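PDB 2VO8: Exo-alpha-sialidase from Clostridium perfringens, which probably releases terminal sialic acids from glycoconjugates, and through the cohesin module described here probably binds dockerin modules with high affinity to form toxin complexes. Local coordinates for residues A44-E49 with L112-A117; D38-S43 with G87-K92; I56-T61 with K98-P103; T7-S12 with N125-E130. All coordinates share one frame; numbering follows the deposited sequence.

Contact 1. Residues A44-E49 with L112-A117; sequences AEYLFE and LGLTTA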
# COMPACT_ATOMS: atom_id res chain seq x y z
N ALA A 44 -6.16 3.93 7.93
CA ALA A 44 -5.27 4.55 6.94
C ALA A 44 -5.96 4.54 5.57
O ALA A 44 -6.96 3.81 5.35
CB ALA A 44 -3.94 3.89 6.93
N GLU A 45 -5.43 5.34 4.65
CA GLU A 45 -5.93 5.35 3.28
C GLU A 45 -4.80 5.59 2.28
O GLU A 45 -4.06 6.57 2.38
CB GLU A 45 -7.00 6.43 3.11
CG GLU A 45 -7.32 6.77 1.66
CD GLU A 45 -8.46 7.77 1.54
OE1 GLU A 45 -9.05 8.14 2.57
OE2 GLU A 45 -8.76 8.18 0.40
N TYR A 46 -4.66 4.68 1.32
CA TYR A 46 -3.72 4.87 0.22
C TYR A 46 -4.46 5.13 -1.09
O TYR A 46 -5.63 4.78 -1.23
CB TYR A 46 -2.81 3.64 0.08
CG TYR A 46 -2.13 3.24 1.37
CD1 TYR A 46 -1.01 3.92 1.82
CD2 TYR A 46 -2.60 2.17 2.12
CE1 TYR A 46 -0.38 3.55 3.00
CE2 TYR A 46 -1.98 1.80 3.30
CZ TYR A 46 -0.87 2.49 3.73
OH TYR A 46 -0.25 2.12 4.90
N LEU A 47 -3.76 5.74 -2.04
CA LEU A 47 -4.08 5.58 -3.44
C LEU A 47 -2.83 4.91 -4.00
O LEU A 47 -1.73 5.48 -4.00
CB LEU A 47 -4.52 6.85 -4.16
CG LEU A 47 -5.01 6.48 -5.59
CD1 LEU A 47 -6.42 5.90 -5.64
CD2 LEU A 47 -4.82 7.62 -6.59
N PHE A 48 -3.03 3.65 -4.38
CA PHE A 48 -1.97 2.75 -4.83
C PHE A 48 -1.93 2.80 -6.35
O PHE A 48 -2.95 2.62 -6.98
CB PHE A 48 -2.23 1.32 -4.39
CG PHE A 48 -1.22 0.32 -4.94
CD1 PHE A 48 0.02 0.15 -4.36
CD2 PHE A 48 -1.53 -0.43 -6.07
CE1 PHE A 48 0.93 -0.76 -4.86
CE2 PHE A 48 -0.64 -1.34 -6.55
CZ PHE A 48 0.57 -1.52 -5.97
N GLU A 49 -0.77 3.06 -6.92
CA GLU A 49 -0.67 3.23 -8.39
C GLU A 49 0.32 2.25 -8.96
O GLU A 49 1.34 1.90 -8.35
CB GLU A 49 -0.32 4.69 -8.74
CG GLU A 49 -1.46 5.63 -8.35
CD GLU A 49 -1.46 6.90 -9.14
OE1 GLU A 49 -1.13 6.86 -10.36
OE2 GLU A 49 -1.83 7.95 -8.56
N LEU A 112 5.75 0.99 -8.46
CA LEU A 112 4.61 0.81 -7.59
C LEU A 112 4.63 1.97 -6.55
O LEU A 112 5.60 2.08 -5.81
CB LEU A 112 4.69 -0.53 -6.92
CG LEU A 112 4.92 -1.70 -7.91
CD1 LEU A 112 5.15 -2.97 -7.19
CD2 LEU A 112 3.74 -1.72 -8.95
N GLY A 113 3.63 2.83 -6.64
CA GLY A 113 3.57 4.10 -5.90
C GLY A 113 2.39 4.27 -4.96
O GLY A 113 1.32 3.72 -5.17
N LEU A 114 2.60 5.08 -3.94
CA LEU A 114 1.52 5.53 -3.09
C LEU A 114 1.43 7.03 -3.29
O LEU A 114 2.34 7.78 -2.84
CB LEU A 114 1.79 5.12 -1.63
CG LEU A 114 1.89 3.63 -1.25
CD1 LEU A 114 2.37 3.32 0.24
CD2 LEU A 114 0.54 2.85 -1.47
N THR A 115 0.39 7.49 -3.99
CA THR A 115 0.27 8.90 -4.34
C THR A 115 -0.62 9.70 -3.37
O THR A 115 -0.70 10.92 -3.45
CB THR A 115 -0.25 9.08 -5.78
OG1 THR A 115 -1.47 8.34 -5.95
CG2 THR A 115 0.77 8.58 -6.77
N THR A 116 -1.30 8.96 -2.50
CA THR A 116 -2.10 9.44 -1.36
C THR A 116 -1.79 8.47 -0.23
O THR A 116 -1.70 7.21 -0.43
CB THR A 116 -3.60 9.49 -1.69
OG1 THR A 116 -3.86 10.47 -2.71
CG2 THR A 116 -4.51 9.77 -0.42
N ALA A 117 -1.55 9.03 0.97
CA ALA A 117 -1.27 8.22 2.17
C ALA A 117 -1.64 9.07 3.38
O ALA A 117 -1.08 10.14 3.58
CB ALA A 117 0.16 7.81 2.22

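Contact 2. Residues D38-S43 with G87-K92; sequences DTEVYS and GNEIEK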
# COMPACT_ATOMS: atom_id res chain seq x y z
N ASP A 38 2.37 10.97 19.74
CA ASP A 38 1.03 11.38 20.16
C ASP A 38 -0.03 11.18 19.08
O ASP A 38 -1.15 11.66 19.25
CB ASP A 38 1.04 12.86 20.48
CG ASP A 38 1.30 13.71 19.25
OD1 ASP A 38 0.61 14.74 19.05
OD2 ASP A 38 2.21 13.35 18.47
N THR A 39 0.31 10.57 17.95
CA THR A 39 -0.71 10.32 16.93
C THR A 39 -1.24 8.92 17.17
O THR A 39 -0.47 7.96 17.16
CB THR A 39 -0.18 10.55 15.47
OG1 THR A 39 -0.10 11.96 15.22
CG2 THR A 39 -1.13 9.92 14.46
N GLU A 40 -2.53 8.81 17.50
CA GLU A 40 -3.20 7.54 17.75
C GLU A 40 -3.95 7.11 16.49
O GLU A 40 -4.95 7.68 16.20
CB GLU A 40 -4.20 7.70 18.89
CG GLU A 40 -3.61 7.62 20.27
CD GLU A 40 -4.67 7.32 21.34
OE1 GLU A 40 -5.53 6.41 21.15
OE2 GLU A 40 -4.64 8.00 22.39
N VAL A 41 -3.46 6.10 15.77
CA VAL A 41 -3.98 5.82 14.43
C VAL A 41 -5.08 4.75 14.50
O VAL A 41 -4.87 3.73 15.10
CB VAL A 41 -2.85 5.35 13.45
CG1 VAL A 41 -3.40 5.02 12.11
CG2 VAL A 41 -1.80 6.43 13.30
N TYR A 42 -6.22 5.02 13.89
CA TYR A 42 -7.31 4.03 13.80
C TYR A 42 -7.65 3.62 12.35
O TYR A 42 -8.40 2.66 12.11
CB TYR A 42 -8.53 4.47 14.62
CG TYR A 42 -8.25 4.35 16.12
CD1 TYR A 42 -8.39 3.13 16.76
CD2 TYR A 42 -7.77 5.44 16.88
CE1 TYR A 42 -8.14 2.98 18.12
CE2 TYR A 42 -7.50 5.31 18.22
CZ TYR A 42 -7.69 4.06 18.84
OH TYR A 42 -7.45 3.83 20.19
N SER A 43 -7.10 4.32 11.37
CA SER A 43 -7.44 3.98 9.98
C SER A 43 -6.34 4.51 9.11
O SER A 43 -5.66 5.46 9.53
CB SER A 43 -8.78 4.60 9.57
OG SER A 43 -8.82 6.00 9.71
N GLY A 87 -10.63 -2.38 16.27
CA GLY A 87 -10.75 -2.06 17.69
C GLY A 87 -9.56 -1.30 18.23
O GLY A 87 -9.71 -0.13 18.56
N ASN A 88 -8.40 -1.97 18.28
CA ASN A 88 -7.17 -1.39 18.88
C ASN A 88 -6.54 -0.31 18.00
O ASN A 88 -6.64 -0.30 16.75
CB ASN A 88 -6.09 -2.46 19.03
CG ASN A 88 -6.55 -3.68 19.83
OD1 ASN A 88 -6.87 -3.56 21.00
ND2 ASN A 88 -6.59 -4.85 19.18
N GLU A 89 -5.79 0.56 18.67
CA GLU A 89 -4.86 1.45 18.00
C GLU A 89 -3.87 0.65 17.12
O GLU A 89 -3.37 -0.40 17.51
CB GLU A 89 -4.08 2.23 19.07
CG GLU A 89 -3.53 3.48 18.57
CD GLU A 89 -2.66 4.18 19.63
OE1 GLU A 89 -2.95 4.06 20.87
OE2 GLU A 89 -1.70 4.81 19.21
N ILE A 90 -3.60 1.20 15.94
CA ILE A 90 -2.71 0.64 14.93
C ILE A 90 -1.29 0.98 15.38
O ILE A 90 -1.02 2.09 15.67
CB ILE A 90 -3.09 1.23 13.52
CG1 ILE A 90 -4.41 0.60 13.04
CG2 ILE A 90 -2.00 0.99 12.47
CD1 ILE A 90 -4.92 1.06 11.71
N GLU A 91 -0.41 0.01 15.45
CA GLU A 91 0.96 0.30 15.89
C GLU A 91 1.77 1.18 14.90
O GLU A 91 1.47 1.23 13.70
CB GLU A 91 1.68 -1.00 16.18
CG GLU A 91 0.93 -1.89 17.17
CD GLU A 91 1.77 -3.08 17.58
OE1 GLU A 91 1.35 -4.23 17.34
OE2 GLU A 91 2.88 -2.85 18.12
N LYS A 92 2.79 1.86 15.42
CA LYS A 92 3.44 2.99 14.74
C LYS A 92 4.22 2.54 13.47
O LYS A 92 4.40 3.33 12.54
CB LYS A 92 4.38 3.71 15.71
CG LYS A 92 3.74 4.18 17.04
CD LYS A 92 2.92 5.50 16.92
CE LYS A 92 2.27 5.89 18.28
NZ LYS A 92 0.89 6.44 18.04
O HOH W 1 -1.08 4.44 16.67

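Contact 3. Residues I56-T61 with K98-P103; sequences ILNEIT and KVNLTP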
# COMPACT_ATOMS: atom_id res chain seq x y z
N ILE A 56 -1.37 -7.50 -13.61
CA ILE A 56 -2.73 -7.90 -13.25
C ILE A 56 -2.94 -7.70 -11.70
O ILE A 56 -2.20 -8.29 -10.99
CB ILE A 56 -2.89 -9.43 -13.60
CG1 ILE A 56 -2.63 -9.70 -15.09
CG2 ILE A 56 -4.16 -9.97 -13.19
CD1 ILE A 56 -2.20 -11.08 -15.42
N LEU A 57 -3.96 -6.91 -11.27
CA LEU A 57 -4.28 -6.84 -9.85
C LEU A 57 -5.09 -8.05 -9.40
O LEU A 57 -6.22 -8.25 -9.86
CB LEU A 57 -5.04 -5.55 -9.54
CG LEU A 57 -5.46 -5.34 -8.08
CD1 LEU A 57 -4.23 -5.20 -7.19
CD2 LEU A 57 -6.37 -4.13 -7.95
N ASN A 58 -4.52 -8.85 -8.51
CA ASN A 58 -5.14 -10.11 -8.09
C ASN A 58 -6.06 -9.99 -6.91
O ASN A 58 -7.24 -10.32 -7.02
CB ASN A 58 -4.10 -11.18 -7.78
CG ASN A 58 -3.25 -11.52 -8.97
OD1 ASN A 58 -2.02 -11.67 -8.87
ND2 ASN A 58 -3.91 -11.62 -10.12
N GLU A 59 -5.53 -9.55 -5.78
CA GLU A 59 -6.36 -9.34 -4.56
C GLU A 59 -5.60 -8.39 -3.65
O GLU A 59 -4.36 -8.35 -3.69
CB GLU A 59 -6.64 -10.60 -3.78
CG GLU A 59 -5.37 -11.40 -3.44
CD GLU A 59 -5.55 -12.47 -2.34
OE1 GLU A 59 -6.71 -12.86 -2.04
OE2 GLU A 59 -4.50 -12.95 -1.81
N ILE A 60 -6.36 -7.65 -2.85
CA ILE A 60 -5.79 -6.71 -1.88
C ILE A 60 -6.41 -7.15 -0.55
O ILE A 60 -7.63 -7.20 -0.40
CB ILE A 60 -6.15 -5.28 -2.22
CG1 ILE A 60 -5.43 -4.82 -3.51
CG2 ILE A 60 -5.76 -4.31 -1.10
CD1 ILE A 60 -5.96 -3.53 -3.97
N THR A 61 -5.56 -7.51 0.40
CA THR A 61 -6.04 -7.99 1.69
C THR A 61 -5.33 -7.35 2.88
O THR A 61 -4.25 -6.73 2.78
CB THR A 61 -5.87 -9.51 1.81
OG1 THR A 61 -4.50 -9.83 1.67
CG2 THR A 61 -6.68 -10.27 0.70
N LYS A 98 -1.62 -6.14 1.99
CA LYS A 98 -0.91 -6.98 1.01
C LYS A 98 -1.59 -6.74 -0.33
O LYS A 98 -2.78 -6.99 -0.46
CB LYS A 98 -1.09 -8.46 1.34
CG LYS A 98 -0.55 -8.93 2.68
CD LYS A 98 -0.60 -10.46 2.80
CE LYS A 98 -1.60 -11.01 3.83
NZ LYS A 98 -1.02 -12.34 4.30
N VAL A 99 -0.84 -6.27 -1.33
CA VAL A 99 -1.37 -6.12 -2.69
C VAL A 99 -0.73 -7.19 -3.58
O VAL A 99 0.48 -7.24 -3.74
CB VAL A 99 -1.11 -4.69 -3.29
CG1 VAL A 99 -1.73 -4.55 -4.71
CG2 VAL A 99 -1.61 -3.61 -2.41
N ASN A 100 -1.54 -8.12 -4.08
CA ASN A 100 -1.03 -9.28 -4.81
C ASN A 100 -1.21 -8.98 -6.31
O ASN A 100 -2.31 -8.63 -6.74
CB ASN A 100 -1.76 -10.55 -4.41
CG ASN A 100 -1.07 -11.77 -4.90
OD1 ASN A 100 -1.13 -12.09 -6.12
ND2 ASN A 100 -0.36 -12.47 -4.00
N LEU A 101 -0.10 -9.05 -7.04
CA LEU A 101 0.00 -8.69 -8.47
C LEU A 101 0.72 -9.78 -9.23
O LEU A 101 1.54 -10.44 -8.70
CB LEU A 101 0.79 -7.38 -8.63
CG LEU A 101 0.10 -6.17 -7.99
CD1 LEU A 101 1.08 -5.38 -7.09
CD2 LEU A 101 -0.55 -5.26 -8.96
N THR A 102 0.39 -9.95 -10.51
CA THR A 102 1.15 -10.83 -11.42
C THR A 102 1.58 -10.02 -12.64
O THR A 102 0.73 -9.41 -13.32
CB THR A 102 0.33 -12.04 -11.88
OG1 THR A 102 -0.14 -12.78 -10.73
CG2 THR A 102 1.15 -12.95 -12.83
N PRO A 103 2.89 -9.97 -12.90
CA PRO A 103 3.31 -9.21 -14.12
C PRO A 103 2.88 -9.93 -15.38
O PRO A 103 2.78 -11.15 -15.37
CB PRO A 103 4.84 -9.15 -14.02
CG PRO A 103 5.18 -9.66 -12.57
CD PRO A 103 4.04 -10.53 -12.18
O HOH W 2 -3.53 -10.15 -0.95

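Contact 4. Residues T7-S12 with N125-E130; sequences TTVGNS and NTHDLE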
# COMPACT_ATOMS: atom_id res chain seq x y z
N THR A 7 1.70 19.76 6.97
CA THR A 7 2.87 18.85 6.96
C THR A 7 2.34 17.43 7.23
O THR A 7 1.21 17.16 6.79
CB THR A 7 3.99 19.33 7.93
OG1 THR A 7 3.43 19.67 9.21
CG2 THR A 7 4.73 20.54 7.35
N THR A 8 3.12 16.55 7.90
CA THR A 8 2.88 15.09 7.97
C THR A 8 3.13 14.51 9.36
O THR A 8 3.86 15.10 10.16
CB THR A 8 3.81 14.29 6.98
OG1 THR A 8 5.20 14.48 7.34
CG2 THR A 8 3.55 14.72 5.55
N VAL A 9 2.52 13.37 9.65
CA VAL A 9 2.60 12.75 10.96
C VAL A 9 3.42 11.46 10.97
O VAL A 9 3.69 10.87 12.02
CB VAL A 9 1.16 12.57 11.57
CG1 VAL A 9 0.42 13.95 11.71
CG2 VAL A 9 0.30 11.61 10.77
N GLY A 10 3.86 11.01 9.79
CA GLY A 10 4.61 9.78 9.72
C GLY A 10 4.91 9.47 8.26
O GLY A 10 4.61 10.29 7.40
N ASN A 11 5.50 8.31 8.02
CA ASN A 11 5.80 7.84 6.67
C ASN A 11 4.94 6.66 6.22
O ASN A 11 4.72 5.72 6.98
CB ASN A 11 7.23 7.37 6.61
CG ASN A 11 8.24 8.48 7.00
OD1 ASN A 11 9.21 8.23 7.73
ND2 ASN A 11 7.99 9.67 6.52
N SER A 12 4.55 6.68 4.95
CA SER A 12 4.01 5.44 4.31
C SER A 12 5.18 4.53 3.97
O SER A 12 6.30 5.02 3.77
CB SER A 12 3.16 5.77 3.08
OG SER A 12 3.89 6.39 2.04
N ASN A 125 -9.59 13.39 13.34
CA ASN A 125 -9.18 14.10 12.13
C ASN A 125 -8.31 13.21 11.27
O ASN A 125 -7.68 12.27 11.78
CB ASN A 125 -8.42 15.37 12.46
CG ASN A 125 -9.21 16.33 13.35
OD1 ASN A 125 -8.72 16.75 14.42
ND2 ASN A 125 -10.43 16.67 12.94
N THR A 126 -8.27 13.53 9.99
CA THR A 126 -7.29 12.93 9.07
C THR A 126 -5.98 13.74 9.05
O THR A 126 -5.98 14.95 9.30
CB THR A 126 -7.88 12.78 7.67
OG1 THR A 126 -9.10 12.03 7.77
CG2 THR A 126 -6.93 12.05 6.76
N HIS A 127 -4.89 13.03 8.80
CA HIS A 127 -3.53 13.56 8.84
C HIS A 127 -2.68 12.95 7.72
O HIS A 127 -2.82 11.77 7.40
CB HIS A 127 -2.88 13.18 10.14
CG HIS A 127 -3.53 13.78 11.33
ND1 HIS A 127 -4.53 13.13 12.03
CD2 HIS A 127 -3.34 14.96 11.96
CE1 HIS A 127 -4.93 13.90 13.03
NE2 HIS A 127 -4.21 15.01 13.02
N ASP A 128 -1.79 13.75 7.15
CA ASP A 128 -0.96 13.26 6.04
C ASP A 128 0.19 12.39 6.47
O ASP A 128 0.79 12.59 7.51
CB ASP A 128 -0.38 14.42 5.24
CG ASP A 128 -1.41 15.27 4.58
OD1 ASP A 128 -2.55 14.81 4.32
OD2 ASP A 128 -1.03 16.42 4.26
N LEU A 129 0.55 11.45 5.59
CA LEU A 129 1.79 10.68 5.73
C LEU A 129 2.66 11.10 4.53
O LEU A 129 2.14 11.51 3.53
CB LEU A 129 1.53 9.17 5.63
CG LEU A 129 0.73 8.43 6.74
CD1 LEU A 129 0.59 6.99 6.35
CD2 LEU A 129 1.30 8.57 8.16
N GLU A 130 3.97 10.98 4.68
CA GLU A 130 4.87 11.11 3.53
C GLU A 130 4.57 9.99 2.53
O GLU A 130 4.32 8.86 2.93
CB GLU A 130 6.30 11.02 3.98
CG GLU A 130 6.79 12.29 4.65
CD GLU A 130 8.31 12.37 4.72
OE1 GLU A 130 9.02 11.73 3.90
OE2 GLU A 130 8.80 13.06 5.66
O HOH W 3 -1.56 16.25 8.16

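Contact 1. Residues A44-E49 with L112-A117
Thr115 turns OG1 between its backbone N and carbonyl carbon (chi1 54°), and Glu49 sets CG anti to its carbonyl carbon (chi1 -66°). The two side chains cross at about a right angle. Thr115 OG1 donates to Glu49 OE2 over 2.7 Å, on the anti side of the carboxylate. The contact is an antiparallel strand pair in the cohesin beta-sandwich. Glu49 and Gly113 form a hydrogen-bonded pair. Glu49 N reaches Gly113 O at 2.8 Å, and Gly113 N returns to Glu49 O at 3.0 Å. The chain then turns a corner at Thr115. Beyond it, Leu47 N bonds to Thr116 O at 3.0 Å, with the donor well above the carbonyl plane. The Thr116 N-H is buried here and finds no partner in the model. The inner face is apolar. Leu114 splits its two methyls. Leu114 CD1 lies by Tyr46 CD1, while Leu114 CD2 packs 3.8 Å from Tyr46 CB. Leu114 CD2 also meets the Phe48 ring at its edge, in plane, 4.0 Å from Phe48 CD1. Val99 and Leu101 of strand 95-103 touch Phe48, and Leu129 and Leu131 touch Ala117. On the other face, Leu47 CB lies 3.7 Å from Thr116 CB. At the corner, Thr115 N donates to Leu47 O at 2.9 Å, nearly along the C=O axis.

Contact 2. Residues D38-S43 with G87-K92
Glu89 reaches across to Val41 and Glu40 from the loop between strands 78-85 and 95-103. Glu89 CB sits 3.9 Å from Tyr42 OH. Glu89 CG is anti to the backbone N (chi1 -157°) and comes 3.7 Å from Val41 O. CD lies against Glu40 CG. At the tip, Glu89 OE1 is 3.5 Å from Glu40 OE1. This places two like charges close together, with the carboxylate planes 22° apart. Tyr42 OH makes a weak bond to Glu40 OE1, which may ease the repulsion. Glu89 OE2 takes a bond from a water at 2.6 Å. That water also donates to Ile90 O and accepts from Val41 N, so it bridges both segments. Lys92 NZ lies near OE2 as a probable salt-bridge partner, but its modelled position is doubtful. Next to Glu89, Ile90 N donates to Val41 O at 3.0 Å in a nearly straight bond. Ile90 CB packs 4.1 Å from Val41 CG1, and Ile90 CD1 reaches the Tyr42 carbonyl carbon. Tyr42 CE1 is 3.5 Å from Gly87 O, which lies at the ring edge. Leu35 touches both Val41 and Lys92. Tyr42 and Ser43 both face Gly120 in a classic beta bulge, so the loop docks on the bulged start of strand 41-49, an inner strand of the cohesin sandwich.

Contact 3. Residues I56-T61 with K98-P103
Leu57, Ile60 and Val99 form the tightly packed side of this antiparallel strand pair in the cohesin beta-sandwich. Val99 CG1 is anti to its backbone N (chi1 -178°) and touches both partners. Val99 CG1 lies 3.6 Å from Leu57 CD1 and 3.9 Å from Ile60 CG1. The Ile60 and Val99 side chains lie side by side and point the same way. Leu57 CD1 also meets Leu101 CD2 at 4.1 Å. Val79 and Ile81 of strand 78-85 continue this apolar layer. The opposite face is mostly polar and more open to solvent. Ile56, Glu59 and Thr61 stand there beside Lys98, Asn100 and Thr102. Contacts on it are looser: Glu59 CG rests 3.8 Å from Asn100 CB, with the carboxylate and amide planes 77° apart. Thr61 OG1 lies over the Lys98 chain, touching CB and CE. Thr61 OG1 is also 2.8 Å from a water, which approaches Lys98 O. Backbone bonds close both ends, from Ile56 and Thr102 to Thr61 and Lys98. Between them is a classic beta bulge, where Asn58 and Glu59 both face Asn100. Asn100 O accepts from Asn58 N at 2.8 Å and only weakly from Glu59 N at 3.5 Å, while Asn100 N donates to Glu59 O.

Contact 4. Residues T7-S12 with N125-E130
Val9, Gly10 and Ser12 carry the backbone bonds to the segment 125-130. Val9 N donates to Asp128 O at 2.9 Å. Glu130 N donates to Gly10 O, and Ser12 N to Glu130 O. One side-chain bond strengthens this set. Ser12 OG sits between its backbone N and carbonyl carbon (chi1 63°), and from there meets a lone pair of Glu130 O at 2.7 Å. Glu130 O is thus gripped by two donors of one residue. The same hydroxyl is hydrogen-bonded to Ser132. A water adds a bridge, donating to Thr7 O and accepting from Asp128 N at 2.7 Å. Apolar contacts gather around Val9. Val9 CG2 packs 3.6 Å from His127 CB and 4.1 Å from Leu129 CD2, while Val9 CG1 approaches His127 CD2 at 3.9 Å. The Val9 and His127 side chains cross at about a right angle. Leu129 CD2 lies under the Gly10 carbonyl, 3.7 Å from Gly10 C. On the outer side the Asn11 and Glu130 side chains run alongside each other, their planar ends turned 72° apart. Strand 126-130 also pairs with Ala117 and Val119. The contact is the parallel pairing of the first and last strands typical of the cohesin jelly-roll sandwich.

In the fold
Contact 1 lies nearest the middle of the chain, with its centre about 6 Å from the chain's own. Contacts 1, 2 and 4 are partly buried, while contact 3 is a surface pair with a mostly polar outer face. Contacts 2 and 3 sit on opposite sides of the chain's centre, about 26 Å apart between centres. Contacts 1 and 2 share strand 41-49: contact 1 pairs it with strand 107-121, contact 2 joins its start to the loop 87-92. Contact 4 joins contact 1 through strands 107-121 and 126-139, with Ser12 packing on Ala117 and Leu114. Contact 2 rests on one backbone bond and a bridging water, with two carboxylates crowded beside them. Contact 4 relies on parallel backbone bonds near the chain start.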